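Local coordinates for protein aminoacyl-tRNA synthetase (Cryptosporidium parvum, PDB 5F9Z) that probably catalyses the ATP-dependent charging of tRNA with proline, and here holds the proline-tRNA mimic halofuginone beside the ATP analogue AMPPNP, at residues N193-I198 with W273-R278; D201-P206 with G281-T286; D222-I227 with T242-G247. All coordinates share one frame; numbering follows the deposited sequence.

Interaction 1 of 3, residues N193-I198 with W273-R278. With ANP (phosphoaminophosphonic acid-adenylate ester), chain D; HFG (7-bromo-6-chloro-3-{3-[(2R,3S)-3-hydroxypiperidin-2-yl]-2-oxopropyl}quinazolin-4(3H)-one), chain E.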
loop_
_atom_site.group_PDB
_atom_site.type_symbol
_atom_site.label_atom_id
_atom_site.label_comp_id
_atom_site.label_asym_id
_atom_site.label_seq_id
_atom_site.Cartn_x
_atom_site.Cartn_y
_atom_site.Cartn_z
ATOM N N ASN A 193 8.716 -8.024 6.858
ATOM C CA ASN A 193 8.079 -7.599 8.100
ATOM C C ASN A 193 7.912 -6.086 8.146
ATOM O O ASN A 193 6.917 -5.581 8.679
ATOM C CB ASN A 193 8.887 -8.090 9.301
ATOM C CG ASN A 193 8.817 -9.595 9.474
ATOM O OD1 ASN A 193 7.800 -10.220 9.173
ATOM N ND2 ASN A 193 9.903 -10.185 9.962
ATOM N N GLU A 194 8.874 -5.342 7.591
ATOM C CA GLU A 194 8.735 -3.891 7.533
ATOM C C GLU A 194 7.641 -3.483 6.553
ATOM O O GLU A 194 6.907 -2.520 6.800
ATOM C CB GLU A 194 10.068 -3.243 7.153
ATOM C CG GLU A 194 11.218 -3.540 8.110
ATOM C CD GLU A 194 11.107 -2.806 9.438
ATOM O OE1 GLU A 194 10.071 -2.155 9.693
ATOM O OE2 GLU A 194 12.068 -2.877 10.233
ATOM N N TYR A 195 7.523 -4.201 5.434
ATOM C CA TYR A 195 6.414 -3.963 4.515
ATOM C C TYR A 195 5.077 -4.221 5.200
ATOM O O TYR A 195 4.144 -3.417 5.092
ATOM C CB TYR A 195 6.561 -4.844 3.274
ATOM C CG TYR A 195 7.551 -4.327 2.256
ATOM C CD1 TYR A 195 7.860 -2.976 2.181
ATOM C CD2 TYR A 195 8.175 -5.192 1.366
ATOM C CE1 TYR A 195 8.760 -2.501 1.249
ATOM C CE2 TYR A 195 9.077 -4.725 0.429
ATOM C CZ TYR A 195 9.368 -3.379 0.377
ATOM O OH TYR A 195 10.267 -2.907 -0.551
ATOM N N ALA A 196 4.969 -5.345 5.916
ATOM C CA ALA A 196 3.754 -5.625 6.673
ATOM C C ALA A 196 3.513 -4.575 7.749
ATOM O O ALA A 196 2.360 -4.260 8.062
ATOM C CB ALA A 196 3.830 -7.018 7.297
ATOM N N SER A 197 4.585 -4.022 8.323
ATOM C CA SER A 197 4.427 -2.964 9.314
ATOM C C SER A 197 3.917 -1.680 8.674
ATOM O O SER A 197 3.101 -0.965 9.268
ATOM C CB SER A 197 5.753 -2.716 10.033
ATOM O OG SER A 197 5.652 -1.618 10.923
ATOM N N ILE A 198 4.386 -1.369 7.462
ATOM C CA ILE A 198 3.929 -0.165 6.771
ATOM C C ILE A 198 2.422 -0.218 6.548
ATOM O O ILE A 198 1.710 0.768 6.773
ATOM C CB ILE A 198 4.694 0.013 5.445
ATOM C CG1 ILE A 198 6.140 0.438 5.711
ATOM C CG2 ILE A 198 3.995 1.028 4.551
ATOM C CD1 ILE A 198 6.267 1.791 6.376
ATOM N N TRP A 273 13.478 -5.907 -3.348
ATOM C CA TRP A 273 12.187 -5.687 -2.715
ATOM C C TRP A 273 11.656 -4.324 -3.134
ATOM O O TRP A 273 12.426 -3.390 -3.373
ATOM C CB TRP A 273 12.299 -5.788 -1.186
ATOM C CG TRP A 273 13.697 -5.552 -0.660
ATOM C CD1 TRP A 273 14.727 -6.449 -0.637
ATOM C CD2 TRP A 273 14.210 -4.344 -0.082
ATOM N NE1 TRP A 273 15.846 -5.874 -0.088
ATOM C CE2 TRP A 273 15.555 -4.582 0.263
ATOM C CE3 TRP A 273 13.663 -3.087 0.178
ATOM C CZ2 TRP A 273 16.358 -3.607 0.853
ATOM C CZ3 TRP A 273 14.462 -2.121 0.763
ATOM C CH2 TRP A 273 15.794 -2.386 1.094
ATOM N N GLY A 274 10.337 -4.219 -3.224
ATOM C CA GLY A 274 9.718 -3.009 -3.739
ATOM C C GLY A 274 8.366 -2.742 -3.117
ATOM O O GLY A 274 7.619 -3.667 -2.781
ATOM N N LEU A 275 8.054 -1.456 -2.967
ATOM C CA LEU A 275 6.751 -0.983 -2.518
ATOM C C LEU A 275 6.421 0.281 -3.296
ATOM O O LEU A 275 7.286 1.141 -3.484
ATOM C CB LEU A 275 6.734 -0.708 -1.006
ATOM C CG LEU A 275 5.418 -0.248 -0.367
ATOM C CD1 LEU A 275 5.273 -0.833 1.027
ATOM C CD2 LEU A 275 5.332 1.271 -0.305
ATOM N N THR A 276 5.175 0.395 -3.741
ATOM C CA THR A 276 4.759 1.462 -4.641
ATOM C C THR A 276 3.637 2.283 -4.014
ATOM O O THR A 276 3.157 1.992 -2.914
ATOM C CB THR A 276 4.292 0.893 -5.982
ATOM O OG1 THR A 276 3.062 0.187 -5.785
ATOM C CG2 THR A 276 5.322 -0.063 -6.542
ATOM N N THR A 277 3.209 3.313 -4.750
ATOM C CA THR A 277 2.056 4.128 -4.383
ATOM C C THR A 277 0.751 3.341 -4.375
ATOM O O THR A 277 -0.283 3.907 -4.004
ATOM C CB THR A 277 1.933 5.321 -5.333
ATOM O OG1 THR A 277 2.190 4.891 -6.675
ATOM C CG2 THR A 277 2.924 6.406 -4.952
ATOM N N ARG A 278 0.771 2.069 -4.787
ATOM C CA ARG A 278 -0.401 1.209 -4.644
ATOM C C ARG A 278 -0.871 1.134 -3.196
ATOM O O ARG A 278 -2.075 0.999 -2.940
ATOM C CB ARG A 278 -0.078 -0.189 -5.177
ATOM C CG ARG A 278 -1.062 -1.273 -4.777
ATOM C CD ARG A 278 -0.624 -2.630 -5.298
ATOM N NE ARG A 278 -0.719 -2.718 -6.752
ATOM C CZ ARG A 278 -0.613 -3.851 -7.439
ATOM N NH1 ARG A 278 -0.409 -4.996 -6.801
ATOM N NH2 ARG A 278 -0.713 -3.841 -8.761
HETATM P PG ANP D . 1.953 -7.515 -11.483
HETATM O O1G ANP D . 1.774 -8.766 -12.283
HETATM O O2G ANP D . 0.585 -7.142 -10.796
HETATM O O3G ANP D . 2.389 -6.331 -12.436
HETATM P PB ANP D . 4.630 -7.159 -10.691
HETATM O O1B ANP D . 5.669 -8.314 -10.776
HETATM O O2B ANP D . 4.570 -6.451 -12.006
HETATM N N3B ANP D . 3.123 -7.780 -10.285
HETATM P PA ANP D . 6.566 -5.889 -9.211
HETATM O O1A ANP D . 7.367 -5.610 -10.423
HETATM O O2A ANP D . 7.050 -7.095 -8.402
HETATM O O3A ANP D . 5.043 -6.154 -9.574
HETATM O "O5'" ANP D . 6.553 -4.572 -8.329
HETATM C "C5'" ANP D . 6.590 -4.625 -6.885
HETATM C "C4'" ANP D . 5.229 -4.263 -6.345
HETATM O "O4'" ANP D . 4.783 -3.044 -6.965
HETATM C "C3'" ANP D . 4.125 -5.273 -6.626
HETATM O "O3'" ANP D . 4.092 -6.273 -5.614
HETATM C "C2'" ANP D . 2.862 -4.406 -6.603
HETATM O "O2'" ANP D . 2.329 -4.292 -5.289
HETATM C "C1'" ANP D . 3.373 -3.045 -7.095
HETATM N N9 ANP D . 3.046 -2.741 -8.485
HETATM C C8 ANP D . 3.282 -3.528 -9.582
HETATM N N7 ANP D . 2.891 -2.997 -10.715
HETATM C C5 ANP D . 2.367 -1.769 -10.338
HETATM C C6 ANP D . 1.786 -0.719 -11.076
HETATM N N6 ANP D . 1.629 -0.740 -12.401
HETATM N N1 ANP D . 1.365 0.370 -10.392
HETATM C C2 ANP D . 1.519 0.396 -9.065
HETATM N N3 ANP D . 2.051 -0.532 -8.266
HETATM C C4 ANP D . 2.459 -1.596 -8.968
HETATM O "O4'" HFG E . 10.682 -5.703 -10.869
HETATM C C21 HFG E . 10.568 -6.869 -10.623
HETATM C "C3'" HFG E . 11.290 -7.491 -9.406
HETATM C "C2'" HFG E . 11.750 -6.453 -8.380
HETATM N "N1'" HFG E . 12.604 -5.513 -8.971
HETATM C "C6'" HFG E . 12.674 -4.309 -8.198
HETATM C "C5'" HFG E . 12.193 -4.507 -6.759
HETATM C "C4'" HFG E . 10.828 -4.940 -6.699
HETATM C C39 HFG E . 10.497 -5.776 -7.787
HETATM O "O7'" HFG E . 9.539 -6.865 -7.329
HETATM C "C1'" HFG E . 9.629 -7.824 -11.578
HETATM N N3 HFG E . 9.349 -7.111 -12.897
HETATM C C4 HFG E . 10.379 -6.926 -13.810
HETATM O O11 HFG E . 11.513 -7.337 -13.560
HETATM C C10 HFG E . 10.129 -6.289 -14.990
HETATM C C5 HFG E . 11.171 -6.081 -15.965
HETATM C C2 HFG E . 8.137 -6.675 -13.165
HETATM N N1 HFG E . 7.854 -6.042 -14.313
HETATM C C9 HFG E . 8.843 -5.845 -15.235
HETATM C C8 HFG E . 8.549 -5.184 -16.437
HETATM C C7 HFG E . 9.577 -4.980 -17.391
HETATM BR BR1 HFG E . 9.161 -4.057 -19.065
HETATM C C6 HFG E . 10.882 -5.432 -17.143
HETATM CL CL1 HFG E . 12.155 -5.176 -18.335
#
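Beyond the strand face on which L275 and W273 receive Y195, OG1 of T276 is gripped twice: it donates to N3 of ANP at 2.8 Å and accepts from R278 N, a capping bond with an N-H...O angle of 157°. Its position between the backbone N and the carbonyl carbon (chi1 69°) lets the one hydroxyl serve both partners, while CG2 lies against the ribose. R278 follows with one guanidinium face turned to ANP C2', and its NE and NH1 are bonded to the carbonyl oxygens of I164 and Q239. On the helix side, the Y195 ring slides past L275 in the opposite direction, CE1 meeting L275 CB at 3.5 Å. The phenol tip reaches the backbone: OH lies 3.0 Å from G274 N at too poor an angle for a bond, and 3.5 Å from CE3 at the edge of the W273 indole, near its plane. Y195 OH is instead hydrogen-bonded to OE1 of Q172 on the adjoining strand. I198 CG2 adds a looser touch on L275 CD1 at 4.2 Å. G274 has no side chain, and halofuginone's C4' lies 3.6 Å from G274 N, in what is probably the proline site. The chemistry thus divides across the strand, with an aromatic and aliphatic support behind and, in front, polar groups that hold the adenosine, consistent with motif 3 of a class II synthetase.

Interaction 2 of 3, residues D201-P206 with G281-T286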
loop_
_atom_site.group_PDB
_atom_site.type_symbol
_atom_site.label_atom_id
_atom_site.label_comp_id
_atom_site.label_asym_id
_atom_site.label_seq_id
_atom_site.Cartn_x
_atom_site.Cartn_y
_atom_site.Cartn_z
ATOM N N ASP A 201 0.755 -1.086 10.651
ATOM C CA ASP A 201 1.013 -0.111 11.705
ATOM C C ASP A 201 0.785 1.317 11.224
ATOM O O ASP A 201 0.274 2.153 11.978
ATOM C CB ASP A 201 2.438 -0.270 12.238
ATOM C CG ASP A 201 2.665 -1.613 12.900
ATOM O OD1 ASP A 201 1.740 -2.108 13.576
ATOM O OD2 ASP A 201 3.770 -2.175 12.745
ATOM N N LEU A 202 1.151 1.616 9.979
ATOM C CA LEU A 202 1.040 2.975 9.463
ATOM C C LEU A 202 -0.272 3.202 8.717
ATOM O O LEU A 202 -0.972 4.186 8.974
ATOM C CB LEU A 202 2.232 3.287 8.551
ATOM C CG LEU A 202 2.391 4.733 8.082
ATOM C CD1 LEU A 202 2.799 5.633 9.241
ATOM C CD2 LEU A 202 3.397 4.826 6.944
ATOM N N LEU A 203 -0.620 2.304 7.798
ATOM C CA LEU A 203 -1.812 2.456 6.975
ATOM C C LEU A 203 -3.034 1.749 7.550
ATOM O O LEU A 203 -4.114 1.838 6.955
ATOM C CB LEU A 203 -1.540 1.937 5.559
ATOM C CG LEU A 203 -0.336 2.546 4.838
ATOM C CD1 LEU A 203 -0.166 1.919 3.465
ATOM C CD2 LEU A 203 -0.478 4.055 4.727
ATOM N N ALA A 204 -2.888 1.050 8.679
ATOM C CA ALA A 204 -3.992 0.330 9.319
ATOM C C ALA A 204 -4.652 -0.658 8.359
ATOM O O ALA A 204 -5.842 -0.961 8.476
ATOM C CB ALA A 204 -5.030 1.300 9.893
ATOM N N THR A 205 -3.877 -1.175 7.406
ATOM C CA THR A 205 -4.392 -2.068 6.379
ATOM C C THR A 205 -3.891 -3.480 6.632
ATOM O O THR A 205 -2.670 -3.701 6.649
ATOM C CB THR A 205 -3.967 -1.592 4.992
ATOM O OG1 THR A 205 -4.390 -0.235 4.801
ATOM C CG2 THR A 205 -4.590 -2.468 3.916
ATOM N N PRO A 206 -4.775 -4.457 6.829
ATOM C CA PRO A 206 -4.309 -5.821 7.099
ATOM C C PRO A 206 -3.778 -6.487 5.840
ATOM O O PRO A 206 -4.338 -6.342 4.751
ATOM C CB PRO A 206 -5.568 -6.526 7.616
ATOM C CG PRO A 206 -6.689 -5.799 6.952
ATOM C CD PRO A 206 -6.244 -4.360 6.835
ATOM N N GLY A 281 -3.704 3.445 -2.504
ATOM C CA GLY A 281 -4.993 3.015 -3.021
ATOM C C GLY A 281 -5.620 1.910 -2.192
ATOM O O GLY A 281 -6.824 1.933 -1.921
ATOM N N VAL A 282 -4.815 0.929 -1.779
ATOM C CA VAL A 282 -5.325 -0.145 -0.931
ATOM C C VAL A 282 -5.832 0.419 0.389
ATOM O O VAL A 282 -6.867 -0.015 0.912
ATOM C CB VAL A 282 -4.239 -1.214 -0.710
ATOM C CG1 VAL A 282 -4.783 -2.363 0.129
ATOM C CG2 VAL A 282 -3.712 -1.723 -2.043
ATOM N N MET A 283 -5.118 1.401 0.943
ATOM C CA MET A 283 -5.551 2.024 2.189
ATOM C C MET A 283 -6.850 2.800 1.997
ATOM O O MET A 283 -7.722 2.782 2.873
ATOM C CB MET A 283 -4.442 2.932 2.725
ATOM C CG MET A 283 -4.792 3.700 3.990
ATOM S SD MET A 283 -5.537 5.306 3.648
ATOM C CE MET A 283 -4.278 6.046 2.613
ATOM N N ILE A 284 -6.994 3.485 0.861
ATOM C CA ILE A 284 -8.219 4.235 0.585
ATOM C C ILE A 284 -9.409 3.290 0.490
ATOM O O ILE A 284 -10.456 3.515 1.110
ATOM C CB ILE A 284 -8.062 5.066 -0.701
ATOM C CG1 ILE A 284 -6.999 6.149 -0.519
ATOM C CG2 ILE A 284 -9.392 5.684 -1.103
ATOM C CD1 ILE A 284 -6.490 6.715 -1.827
ATOM N N MET A 285 -9.266 2.216 -0.291
ATOM C CA MET A 285 -10.369 1.278 -0.476
ATOM C C MET A 285 -10.731 0.569 0.820
ATOM O O MET A 285 -11.892 0.192 1.019
ATOM C CB MET A 285 -10.007 0.254 -1.553
ATOM C CG MET A 285 -9.727 0.856 -2.919
ATOM S SD MET A 285 -9.186 -0.381 -4.112
ATOM C CE MET A 285 -9.159 0.589 -5.616
ATOM N N THR A 286 -9.759 0.382 1.713
ATOM C CA THR A 286 -10.011 -0.357 2.945
ATOM C C THR A 286 -10.888 0.440 3.905
ATOM O O THR A 286 -11.856 -0.090 4.460
ATOM C CB THR A 286 -8.685 -0.724 3.613
ATOM O OG1 THR A 286 -7.911 -1.550 2.733
ATOM C CG2 THR A 286 -8.933 -1.472 4.907
#
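T205 reaches residues 281-286 of helix 278-287 with both branches, just after helix 181-202 ends. Its OG1 lies beside the backbone N (chi1 -56°) and donates to L203 O at 3.0 Å, well above the carbonyl plane, while resting on M283 CA. The same rotation puts CG2 anti to N, aimed between V282 CG1 (3.8 Å) and T286 OG1 (3.6 Å). T286 turns its own hydroxyl back into the helix: OG1 donates to V282 O at 2.6 Å, and T286 N reaches that oxygen from the opposite face of its plane. With its hydroxyl so engaged, threonine suits a buried helix surface. M283 holds CG anti to the backbone N (chi1 177°), against L203 CB at 4.0 Å; the chain then bends at chi2 and chi3. A204, between L203 and T205, takes a left-handed conformation (phi 56°), turning the chain so that both face the helix. L203 O also accepts from NE2 of H287, just beyond the segment. I58 and I62 of helix 53-71 cover M283 and L203, and A412 of helix 393-417 covers P206 and T286. The turn ending helix 181-202 packs on helix 278-287 inside the class II synthetase core, the latter consistent with the helix of motif 3.

Interaction 3 of 3, residues D222-I227 with T242-G247. With HFG (7-bromo-6-chloro-3-{3-[(2R,3S)-3-hydroxypiperidin-2-yl]-2-oxopropyl}quinazolin-4(3H)-one), chain E; ANP (phosphoaminophosphonic acid-adenylate ester), chain D.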
loop_
_atom_site.group_PDB
_atom_site.type_symbol
_atom_site.label_atom_id
_atom_site.label_comp_id
_atom_site.label_asym_id
_atom_site.label_seq_id
_atom_site.Cartn_x
_atom_site.Cartn_y
_atom_site.Cartn_z
ATOM N N ASP A 222 14.889 -16.973 -6.547
ATOM C CA ASP A 222 14.647 -18.301 -5.995
ATOM C C ASP A 222 13.373 -18.344 -5.156
ATOM O O ASP A 222 12.536 -19.234 -5.339
ATOM C CB ASP A 222 15.844 -18.752 -5.151
ATOM C CG ASP A 222 17.067 -19.063 -5.991
ATOM O OD1 ASP A 222 16.903 -19.372 -7.190
ATOM O OD2 ASP A 222 18.192 -19.005 -5.450
ATOM N N ILE A 223 13.219 -17.400 -4.232
ATOM C CA ILE A 223 12.068 -17.339 -3.339
ATOM C C ILE A 223 11.503 -15.928 -3.382
ATOM O O ILE A 223 12.240 -14.954 -3.195
ATOM C CB ILE A 223 12.441 -17.722 -1.893
ATOM C CG1 ILE A 223 13.025 -19.135 -1.842
ATOM C CG2 ILE A 223 11.225 -17.612 -0.983
ATOM C CD1 ILE A 223 13.476 -19.558 -0.462
ATOM N N THR A 224 10.200 -15.818 -3.631
ATOM C CA THR A 224 9.499 -14.539 -3.620
ATOM C C THR A 224 8.482 -14.559 -2.488
ATOM O O THR A 224 7.491 -15.296 -2.549
ATOM C CB THR A 224 8.815 -14.261 -4.958
ATOM O OG1 THR A 224 9.806 -14.080 -5.977
ATOM C CG2 THR A 224 7.956 -13.009 -4.865
ATOM N N LYS A 225 8.732 -13.763 -1.456
ATOM C CA LYS A 225 7.782 -13.564 -0.374
ATOM C C LYS A 225 7.040 -12.252 -0.591
ATOM O O LYS A 225 7.568 -11.313 -1.194
ATOM C CB LYS A 225 8.490 -13.564 0.981
ATOM C CG LYS A 225 9.212 -14.867 1.283
ATOM C CD LYS A 225 9.749 -14.900 2.701
ATOM C CE LYS A 225 10.354 -16.259 3.020
ATOM N NZ LYS A 225 10.834 -16.342 4.427
ATOM N N SER A 226 5.803 -12.196 -0.107
ATOM C CA SER A 226 4.961 -11.039 -0.363
ATOM C C SER A 226 3.969 -10.859 0.775
ATOM O O SER A 226 3.810 -11.725 1.638
ATOM C CB SER A 226 4.215 -11.176 -1.693
ATOM O OG SER A 226 3.236 -12.198 -1.614
ATOM N N ILE A 227 3.307 -9.707 0.762
ATOM C CA ILE A 227 2.153 -9.434 1.608
ATOM C C ILE A 227 0.964 -9.219 0.683
ATOM O O ILE A 227 1.019 -8.379 -0.224
ATOM C CB ILE A 227 2.377 -8.219 2.523
ATOM C CG1 ILE A 227 3.057 -7.081 1.762
ATOM C CG2 ILE A 227 3.209 -8.608 3.730
ATOM C CD1 ILE A 227 3.152 -5.794 2.556
ATOM N N THR A 242 6.483 -6.850 -2.128
ATOM C CA THR A 242 7.183 -8.077 -2.475
ATOM C C THR A 242 8.636 -7.988 -2.030
ATOM O O THR A 242 9.227 -6.906 -1.989
ATOM C CB THR A 242 7.105 -8.362 -3.980
ATOM O OG1 THR A 242 7.770 -9.597 -4.270
ATOM C CG2 THR A 242 7.757 -7.246 -4.766
ATOM N N SER A 243 9.199 -9.147 -1.695
ATOM C CA SER A 243 10.586 -9.258 -1.258
ATOM C C SER A 243 11.142 -10.564 -1.801
ATOM O O SER A 243 10.629 -11.639 -1.476
ATOM C CB SER A 243 10.691 -9.213 0.269
ATOM O OG SER A 243 12.044 -9.202 0.689
ATOM N N HIS A 244 12.180 -10.473 -2.627
ATOM C CA HIS A 244 12.697 -11.617 -3.365
ATOM C C HIS A 244 14.015 -12.096 -2.774
ATOM O O HIS A 244 14.881 -11.289 -2.423
ATOM C CB HIS A 244 12.912 -11.270 -4.841
ATOM C CG HIS A 244 11.746 -10.587 -5.482
ATOM N ND1 HIS A 244 10.611 -11.262 -5.874
ATOM C CD2 HIS A 244 11.545 -9.290 -5.812
ATOM C CE1 HIS A 244 9.758 -10.409 -6.413
ATOM N NE2 HIS A 244 10.301 -9.205 -6.386
ATOM N N LEU A 245 14.160 -13.416 -2.672
ATOM C CA LEU A 245 15.464 -14.038 -2.448
ATOM C C LEU A 245 16.009 -14.404 -3.820
ATOM O O LEU A 245 15.750 -15.484 -4.352
ATOM C CB LEU A 245 15.354 -15.251 -1.534
ATOM C CG LEU A 245 16.663 -16.027 -1.336
ATOM C CD1 LEU A 245 17.734 -15.135 -0.727
ATOM C CD2 LEU A 245 16.443 -17.273 -0.488
ATOM N N LEU A 246 16.760 -13.473 -4.415
ATOM C CA LEU A 246 17.295 -13.687 -5.752
ATOM C C LEU A 246 18.328 -14.804 -5.790
ATOM O O LEU A 246 18.529 -15.409 -6.849
ATOM C CB LEU A 246 17.914 -12.393 -6.282
ATOM C CG LEU A 246 17.019 -11.154 -6.230
ATOM C CD1 LEU A 246 17.815 -9.910 -6.583
ATOM C CD2 LEU A 246 15.828 -11.318 -7.162
ATOM N N GLY A 247 18.973 -15.094 -4.666
ATOM C CA GLY A 247 20.015 -16.105 -4.670
ATOM C C GLY A 247 21.190 -15.641 -5.505
ATOM O O GLY A 247 21.690 -14.522 -5.351
HETATM O "O4'" HFG E . 10.682 -5.703 -10.869
HETATM C C21 HFG E . 10.568 -6.869 -10.623
HETATM C "C3'" HFG E . 11.290 -7.491 -9.406
HETATM C "C2'" HFG E . 11.750 -6.453 -8.380
HETATM N "N1'" HFG E . 12.604 -5.513 -8.971
HETATM C "C6'" HFG E . 12.674 -4.309 -8.198
HETATM C "C5'" HFG E . 12.193 -4.507 -6.759
HETATM C "C4'" HFG E . 10.828 -4.940 -6.699
HETATM C C39 HFG E . 10.497 -5.776 -7.787
HETATM O "O7'" HFG E . 9.539 -6.865 -7.329
HETATM C "C1'" HFG E . 9.629 -7.824 -11.578
HETATM N N3 HFG E . 9.349 -7.111 -12.897
HETATM C C4 HFG E . 10.379 -6.926 -13.810
HETATM O O11 HFG E . 11.513 -7.337 -13.560
HETATM C C10 HFG E . 10.129 -6.289 -14.990
HETATM C C5 HFG E . 11.171 -6.081 -15.965
HETATM C C2 HFG E . 8.137 -6.675 -13.165
HETATM N N1 HFG E . 7.854 -6.042 -14.313
HETATM C C9 HFG E . 8.843 -5.845 -15.235
HETATM C C8 HFG E . 8.549 -5.184 -16.437
HETATM C C7 HFG E . 9.577 -4.980 -17.391
HETATM BR BR1 HFG E . 9.161 -4.057 -19.065
HETATM C C6 HFG E . 10.882 -5.432 -17.143
HETATM CL CL1 HFG E . 12.155 -5.176 -18.335
HETATM P PG ANP D . 1.953 -7.515 -11.483
HETATM O O1G ANP D . 1.774 -8.766 -12.283
HETATM O O2G ANP D . 0.585 -7.142 -10.796
HETATM O O3G ANP D . 2.389 -6.331 -12.436
HETATM P PB ANP D . 4.630 -7.159 -10.691
HETATM O O1B ANP D . 5.669 -8.314 -10.776
HETATM O O2B ANP D . 4.570 -6.451 -12.006
HETATM N N3B ANP D . 3.123 -7.780 -10.285
HETATM P PA ANP D . 6.566 -5.889 -9.211
HETATM O O1A ANP D . 7.367 -5.610 -10.423
HETATM O O2A ANP D . 7.050 -7.095 -8.402
HETATM O O3A ANP D . 5.043 -6.154 -9.574
HETATM O "O5'" ANP D . 6.553 -4.572 -8.329
HETATM C "C5'" ANP D . 6.590 -4.625 -6.885
HETATM C "C4'" ANP D . 5.229 -4.263 -6.345
HETATM O "O4'" ANP D . 4.783 -3.044 -6.965
HETATM C "C3'" ANP D . 4.125 -5.273 -6.626
HETATM O "O3'" ANP D . 4.092 -6.273 -5.614
HETATM C "C2'" ANP D . 2.862 -4.406 -6.603
HETATM O "O2'" ANP D . 2.329 -4.292 -5.289
HETATM C "C1'" ANP D . 3.373 -3.045 -7.095
HETATM N N9 ANP D . 3.046 -2.741 -8.485
HETATM C C8 ANP D . 3.282 -3.528 -9.582
HETATM N N7 ANP D . 2.891 -2.997 -10.715
HETATM C C5 ANP D . 2.367 -1.769 -10.338
HETATM C C6 ANP D . 1.786 -0.719 -11.076
HETATM N N6 ANP D . 1.629 -0.740 -12.401
HETATM N N1 ANP D . 1.365 0.370 -10.392
HETATM C C2 ANP D . 1.519 0.396 -9.065
HETATM N N3 ANP D . 2.051 -0.532 -8.266
HETATM C C4 ANP D . 2.459 -1.596 -8.968
#
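The beta hairpin of strands 223-231 and 236-247 forms part of the halofuginone pocket: H244 bonds the drug's hydroxyl and T224 holds H244 from behind. NE2 of H244 donates to HFG O7' at 2.6 Å and nearly straight, 166°. At the other nitrogen, ND1 shares a hydrogen bond of 2.9 Å with T224 OG1, which itself accepts from F218 N. Both oxygens lie at the edge of the imidazole, in its plane, so the ring is fixed in rotation, and T224 acts as a second-shell residue that aims NE2. T224 and H244 are a non-hydrogen-bonded pair whose side chains run side by side; T224 CG2 also touches T242 OG1. T242 OG1 is anti to the backbone N (chi1 -178°), which brings CG2 3.1 Å from HFG O7' and 3.6 Å from ANP C5', so this methyl sits between the two ligands. The opposite sheet face carries I223, K225, S243 and L245 and turns to helix 181-202. Here I223 CD1 packs on L245 CD2 at 3.7 Å, K225 NZ forms a salt bridge with D189, and S243 OG bonds to V188 O. K225 and S243 exchange two backbone bonds, each 2.8 Å. At the far end D222 N and I223 N both donate to L245 O, from the same face of its plane. G247 has positive phi (66°), which favours glycine, and a side chain there would collide with D222 OD2, 3.5 Å from G247 CA. The register ends in a classic beta bulge, set in the antiparallel active-site sheet of a class II synthetase.

Along the chain the segments run 193-198, 201-206, 222-227, 242-247, 273-278 and 281-286. Interactions 1 and 2 therefore cross, and the hairpin of interaction 3 lies within the span of both. Helix 181-202 serves interactions 1 and 2, whose centres are about 11 Å apart and which meet through a probable bond from L203 N to I198 O. Strand 265-276 leads on into helix 278-287. Interaction 3 is centred about 13 Å from interaction 1, and T242 O and G274 N probably join their neighbouring strands; both touch halofuginone and ANP. Interactions 2 and 3 are about 22 Å apart at their centres. The ligand-bearing strands thus lie side by side, with interaction 2 in the helices behind.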